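Local coordinates for pyoverdine biosynthesis protein PvcB (Pseudomonas aeruginosa, PDB 4YLM), which catalyses the iron- and 2-oxoglutarate-dependent oxidation of tyrosine isonitrile in the biosynthesis of paerucumarin, at residues L111-M116 and T258-R263; P122-F127 and L251-N256. All blocks are in the same frame, centred on the assembly; numbering follows the deposited sequence.

Overall arrangement
From the N terminus, the chain lays down strands 12-16, 29-33 and 57-60 and helix 45-55 before it reaches 111-116, the first half of interaction 1. Strand 120-131 follows almost at once and supplies 122-127. The chain then wanders through 123 residues before 251-256 returns antiparallel beside 122-127, closing the inner loop as interaction 2. Right after it, 258-263 comes back to 111-116, so interaction 1 closes a wider loop around interaction 2; the two nest and do not cross. Interaction 2 lies within the large mixed sheet, whereas interaction 1 ties the loop between strands 109-110 and 120-131 to an outer strand, 259-263, of a three-stranded sheet. D114 joins them through hydrogen bonds to Q125 and N256.

Interaction 1. Residues L111-M116 and T258-R263; sequences LHWDGM and TLLHGR
H261 and H112 pair backbone to backbone, and their imidazoles meet on the same face of the sheet. H112 N donates to H261 O at 3.0 Å, and H261 N returns a straighter bond to H112 O at 2.9 Å, the two bonds of an antiparallel hydrogen-bonded pair. Each carbonyl also takes a CA-H contact: L111 CA lies 3.4 Å from H261 O, and L260 CA lies 3.3 Å from H112 O. In H261, CG sits between the backbone N and the carbonyl carbon (chi1 69°), and H112 has the same kind of first torsion, which brings the rings together obliquely with their planes 47° apart. H112 NE2 lies 3.5 Å from H261 CE1, while H112 ND1 is engaged by P110 O. The histidines and D114 form the HxD...H facial triad of Fe/2-oxoglutarate oxygenases with the double-stranded beta-helix (cupin) fold, and all three are the expected iron ligands. D114 reaches in from the loop: H261 NE2 donates to D114 OD1 at 2.9 Å from above the carboxylate, 64° out of its plane, while OD1 lies near the edge of the ring, close to its plane. Q125 and H278, in the second shell, both bond to D114 OD2, which would limit rotation of the carboxylate. L260, next to H261 on strand 259-263, sets its isobutyl group alongside the W113 side chain, pointing the same way. L260 CD2 is 4.0 Å from W113 CB, with W113 CE3 scarcely farther; M116 CG lies over the centre of one indole face. Nearer its backbone, L260 CB meets L111 CB at 4.1 Å, and helix 224-235 touches both leucines through L235.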
# COMPACT_ATOMS: atom_id res chain seq x y z
N LEU A 111 -28.40 15.49 -3.20
CA LEU A 111 -27.30 14.78 -2.54
C LEU A 111 -27.81 13.65 -1.65
O LEU A 111 -28.79 13.81 -0.93
CB LEU A 111 -26.46 15.76 -1.73
CG LEU A 111 -25.68 16.78 -2.57
CD1 LEU A 111 -24.97 17.80 -1.67
CD2 LEU A 111 -24.68 16.07 -3.49
N HIS A 112 -27.16 12.49 -1.73
CA HIS A 112 -27.51 11.37 -0.86
C HIS A 112 -26.34 10.38 -0.83
O HIS A 112 -25.28 10.67 -1.38
CB HIS A 112 -28.81 10.68 -1.34
CG HIS A 112 -28.70 10.06 -2.70
ND1 HIS A 112 -28.59 10.81 -3.86
CD2 HIS A 112 -28.66 8.76 -3.09
CE1 HIS A 112 -28.49 10.00 -4.90
NE2 HIS A 112 -28.53 8.76 -4.46
N TRP A 113 -26.52 9.24 -0.18
CA TRP A 113 -25.50 8.19 -0.24
C TRP A 113 -26.11 6.86 -0.67
O TRP A 113 -27.32 6.65 -0.53
CB TRP A 113 -24.76 8.06 1.10
CG TRP A 113 -25.50 7.47 2.29
CD1 TRP A 113 -25.37 6.20 2.79
CD2 TRP A 113 -26.42 8.15 3.17
NE1 TRP A 113 -26.16 6.04 3.90
CE2 TRP A 113 -26.82 7.22 4.15
CE3 TRP A 113 -26.95 9.44 3.20
CZ2 TRP A 113 -27.73 7.54 5.17
CZ3 TRP A 113 -27.85 9.76 4.21
CH2 TRP A 113 -28.23 8.82 5.18
N ASP A 114 -25.29 5.98 -1.22
CA ASP A 114 -25.76 4.67 -1.66
C ASP A 114 -25.88 3.72 -0.49
O ASP A 114 -25.06 3.75 0.44
CB ASP A 114 -24.81 4.06 -2.71
CG ASP A 114 -25.03 4.63 -4.09
OD1 ASP A 114 -25.95 5.46 -4.25
OD2 ASP A 114 -24.29 4.23 -5.03
N GLY A 115 -26.92 2.89 -0.52
CA GLY A 115 -27.11 1.88 0.50
C GLY A 115 -27.97 2.30 1.68
O GLY A 115 -28.11 1.55 2.64
N MET A 116 -28.53 3.50 1.61
CA MET A 116 -29.35 4.05 2.70
C MET A 116 -30.40 3.06 3.20
O MET A 116 -30.67 2.97 4.40
CB MET A 116 -30.09 5.30 2.24
CG MET A 116 -29.23 6.46 1.82
SD MET A 116 -30.30 7.79 1.24
CE MET A 116 -31.46 7.86 2.62
N THR A 258 -17.83 8.69 2.80
CA THR A 258 -17.41 10.05 3.12
C THR A 258 -18.14 11.09 2.27
O THR A 258 -18.50 12.16 2.76
CB THR A 258 -15.89 10.22 2.90
OG1 THR A 258 -15.19 9.29 3.73
CG2 THR A 258 -15.44 11.65 3.26
N LEU A 259 -18.33 10.79 0.99
CA LEU A 259 -18.99 11.73 0.09
C LEU A 259 -20.50 11.55 0.12
O LEU A 259 -21.01 10.54 0.61
CB LEU A 259 -18.55 11.50 -1.36
CG LEU A 259 -17.05 11.47 -1.64
CD1 LEU A 259 -16.84 11.13 -3.10
CD2 LEU A 259 -16.43 12.83 -1.29
N LEU A 260 -21.19 12.56 -0.39
CA LEU A 260 -22.57 12.41 -0.84
C LEU A 260 -22.51 12.68 -2.32
O LEU A 260 -21.58 13.34 -2.80
CB LEU A 260 -23.49 13.44 -0.17
CG LEU A 260 -23.56 13.34 1.36
CD1 LEU A 260 -24.37 14.49 1.97
CD2 LEU A 260 -24.11 11.98 1.78
N HIS A 261 -23.48 12.19 -3.08
CA HIS A 261 -23.43 12.37 -4.51
C HIS A 261 -24.83 12.64 -5.05
O HIS A 261 -25.83 12.37 -4.39
CB HIS A 261 -22.85 11.12 -5.17
CG HIS A 261 -23.76 9.93 -5.08
ND1 HIS A 261 -24.58 9.55 -6.12
CD2 HIS A 261 -24.00 9.06 -4.07
CE1 HIS A 261 -25.28 8.48 -5.75
NE2 HIS A 261 -24.94 8.17 -4.52
N GLY A 262 -24.89 13.18 -6.25
CA GLY A 262 -26.17 13.46 -6.86
C GLY A 262 -25.97 13.77 -8.31
O GLY A 262 -25.05 13.25 -8.93
N ARG A 263 -26.82 14.64 -8.84
CA ARG A 263 -26.76 14.97 -10.25
C ARG A 263 -27.34 16.34 -10.59
O ARG A 263 -28.45 16.69 -10.17
CB ARG A 263 -27.46 13.90 -11.08
CG ARG A 263 -27.19 14.08 -12.57
CD ARG A 263 -28.04 13.15 -13.40
NE ARG A 263 -27.76 13.34 -14.82
CZ ARG A 263 -28.17 12.52 -15.78
NH1 ARG A 263 -28.90 11.45 -15.46
NH2 ARG A 263 -27.86 12.76 -17.05

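Interaction 2. Residues P122-F127 and L251-N256; sequences PEFQVF and LVIADN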
# COMPACT_ATOMS: atom_id res chain seq x y z
N PRO A 122 -22.22 -0.13 0.75
CA PRO A 122 -20.95 -0.31 0.03
C PRO A 122 -19.96 0.78 0.41
O PRO A 122 -20.38 1.91 0.63
CB PRO A 122 -21.36 -0.16 -1.43
CG PRO A 122 -22.54 0.77 -1.39
CD PRO A 122 -23.28 0.43 -0.12
N GLU A 123 -18.67 0.46 0.47
CA GLU A 123 -17.67 1.51 0.71
C GLU A 123 -17.41 2.35 -0.54
O GLU A 123 -17.29 3.57 -0.45
CB GLU A 123 -16.35 0.94 1.27
CG GLU A 123 -15.29 2.03 1.52
CD GLU A 123 -14.09 1.55 2.33
OE1 GLU A 123 -13.91 0.32 2.47
OE2 GLU A 123 -13.34 2.41 2.84
N PHE A 124 -17.31 1.70 -1.69
CA PHE A 124 -16.97 2.39 -2.93
C PHE A 124 -18.01 2.21 -4.03
O PHE A 124 -18.63 1.13 -4.16
CB PHE A 124 -15.64 1.87 -3.51
CG PHE A 124 -14.46 2.00 -2.57
CD1 PHE A 124 -13.96 3.25 -2.21
CD2 PHE A 124 -13.84 0.86 -2.06
CE1 PHE A 124 -12.85 3.36 -1.34
CE2 PHE A 124 -12.74 0.97 -1.19
CZ PHE A 124 -12.25 2.21 -0.83
N GLN A 125 -18.15 3.25 -4.85
CA GLN A 125 -18.75 3.14 -6.17
C GLN A 125 -17.60 3.15 -7.18
O GLN A 125 -16.70 3.98 -7.10
CB GLN A 125 -19.67 4.34 -6.46
CG GLN A 125 -20.79 4.58 -5.44
CD GLN A 125 -21.20 6.05 -5.38
OE1 GLN A 125 -20.36 6.94 -5.34
NE2 GLN A 125 -22.50 6.31 -5.41
N VAL A 126 -17.61 2.21 -8.12
CA VAL A 126 -16.68 2.22 -9.24
C VAL A 126 -17.51 2.47 -10.50
O VAL A 126 -18.41 1.69 -10.82
CB VAL A 126 -15.92 0.89 -9.37
CG1 VAL A 126 -15.04 0.89 -10.62
CG2 VAL A 126 -15.06 0.65 -8.11
N PHE A 127 -17.24 3.58 -11.18
CA PHE A 127 -17.96 3.94 -12.40
C PHE A 127 -17.02 3.83 -13.59
O PHE A 127 -15.96 4.44 -13.59
CB PHE A 127 -18.44 5.39 -12.37
CG PHE A 127 -19.49 5.69 -11.33
CD1 PHE A 127 -20.84 5.52 -11.61
CD2 PHE A 127 -19.13 6.22 -10.10
CE1 PHE A 127 -21.82 5.84 -10.66
CE2 PHE A 127 -20.09 6.53 -9.15
CZ PHE A 127 -21.44 6.35 -9.43
N LEU A 251 -12.49 6.17 -15.52
CA LEU A 251 -12.84 5.26 -14.44
C LEU A 251 -12.83 6.10 -13.18
O LEU A 251 -11.83 6.74 -12.87
CB LEU A 251 -11.82 4.11 -14.34
CG LEU A 251 -12.21 3.03 -13.30
CD1 LEU A 251 -13.33 2.15 -13.85
CD2 LEU A 251 -11.02 2.17 -12.92
N VAL A 252 -13.95 6.12 -12.47
CA VAL A 252 -14.09 6.93 -11.28
C VAL A 252 -14.34 6.01 -10.10
O VAL A 252 -15.15 5.08 -10.18
CB VAL A 252 -15.24 7.97 -11.43
CG1 VAL A 252 -15.61 8.58 -10.08
CG2 VAL A 252 -14.86 9.04 -12.45
N ILE A 253 -13.62 6.26 -9.02
CA ILE A 253 -13.79 5.49 -7.80
C ILE A 253 -14.12 6.47 -6.71
O ILE A 253 -13.31 7.35 -6.42
CB ILE A 253 -12.49 4.75 -7.44
CG1 ILE A 253 -12.07 3.80 -8.58
CG2 ILE A 253 -12.66 4.00 -6.12
CD1 ILE A 253 -10.63 3.27 -8.43
N ALA A 254 -15.30 6.33 -6.10
CA ALA A 254 -15.80 7.28 -5.12
C ALA A 254 -15.95 6.62 -3.75
O ALA A 254 -16.40 5.48 -3.66
CB ALA A 254 -17.18 7.84 -5.59
N ASP A 255 -15.55 7.34 -2.71
CA ASP A 255 -15.67 6.91 -1.32
C ASP A 255 -17.09 7.23 -0.84
O ASP A 255 -17.37 8.34 -0.37
CB ASP A 255 -14.61 7.65 -0.46
CG ASP A 255 -14.69 7.32 1.02
OD1 ASP A 255 -15.48 6.45 1.44
OD2 ASP A 255 -13.91 7.96 1.80
N ASN A 256 -17.98 6.25 -0.97
CA ASN A 256 -19.39 6.40 -0.59
C ASN A 256 -19.61 6.62 0.92
O ASN A 256 -20.69 7.04 1.32
CB ASN A 256 -20.18 5.18 -1.07
CG ASN A 256 -21.66 5.27 -0.74
OD1 ASN A 256 -22.38 6.16 -1.21
ND2 ASN A 256 -22.13 4.32 0.06
O HOH W 1 -14.16 5.02 3.39
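A254 O is gripped by two consecutive residues of strand 124-127. Q125 N donates to A254 O at 3.1 Å, F124 CA makes a CA-H contact with it at 3.2 Å, and the edge of the phenyl ring comes up in plane, with F124 CD1 at 3.6 Å. A254 N pays Q125 back through Q125 O, and two residues on the same pattern repeats: F127 N bonds to V252 O at 2.8 Å and V252 N to F127 O. The strand axes run 169° apart in direction, an antiparallel ladder in which Q125-A254 and F127-V252 are the hydrogen-bonded pairs and F124-D255 and V126-I253 the non-hydrogen-bonded ones. N256 extends the grip past the end of the ladder. N256 N bonds to E123 O at 2.8 Å, and with CG anti to the backbone N (chi1 -179°) its amide reaches P122, ND2 standing 3.0 Å from P122 O in a nearly straight bond (163°). The other end of that amide, OD1, takes D114 N, consistent with placing that expected iron ligand. Q125 rises on the same face as A254, its OE1 3.3 Å from A254 CB; its NE2 is the D114 partner. On the face of F124, V126 and L251 cross obliquely, V126 CG1 3.9 Å from L251 CD1. A water donates to both E123 OE2 and D255 OD1, which would ease repulsion between two like charges; R53 also pairs with E123, and H56 and T258 bond to D255. E123 and F124 both face I279, a classic beta bulge in the pairing with strand 272-286. Strand 57-60 flanks 251-255 on its other edge, and helix 45-55 packs on F124 and I253 through A52.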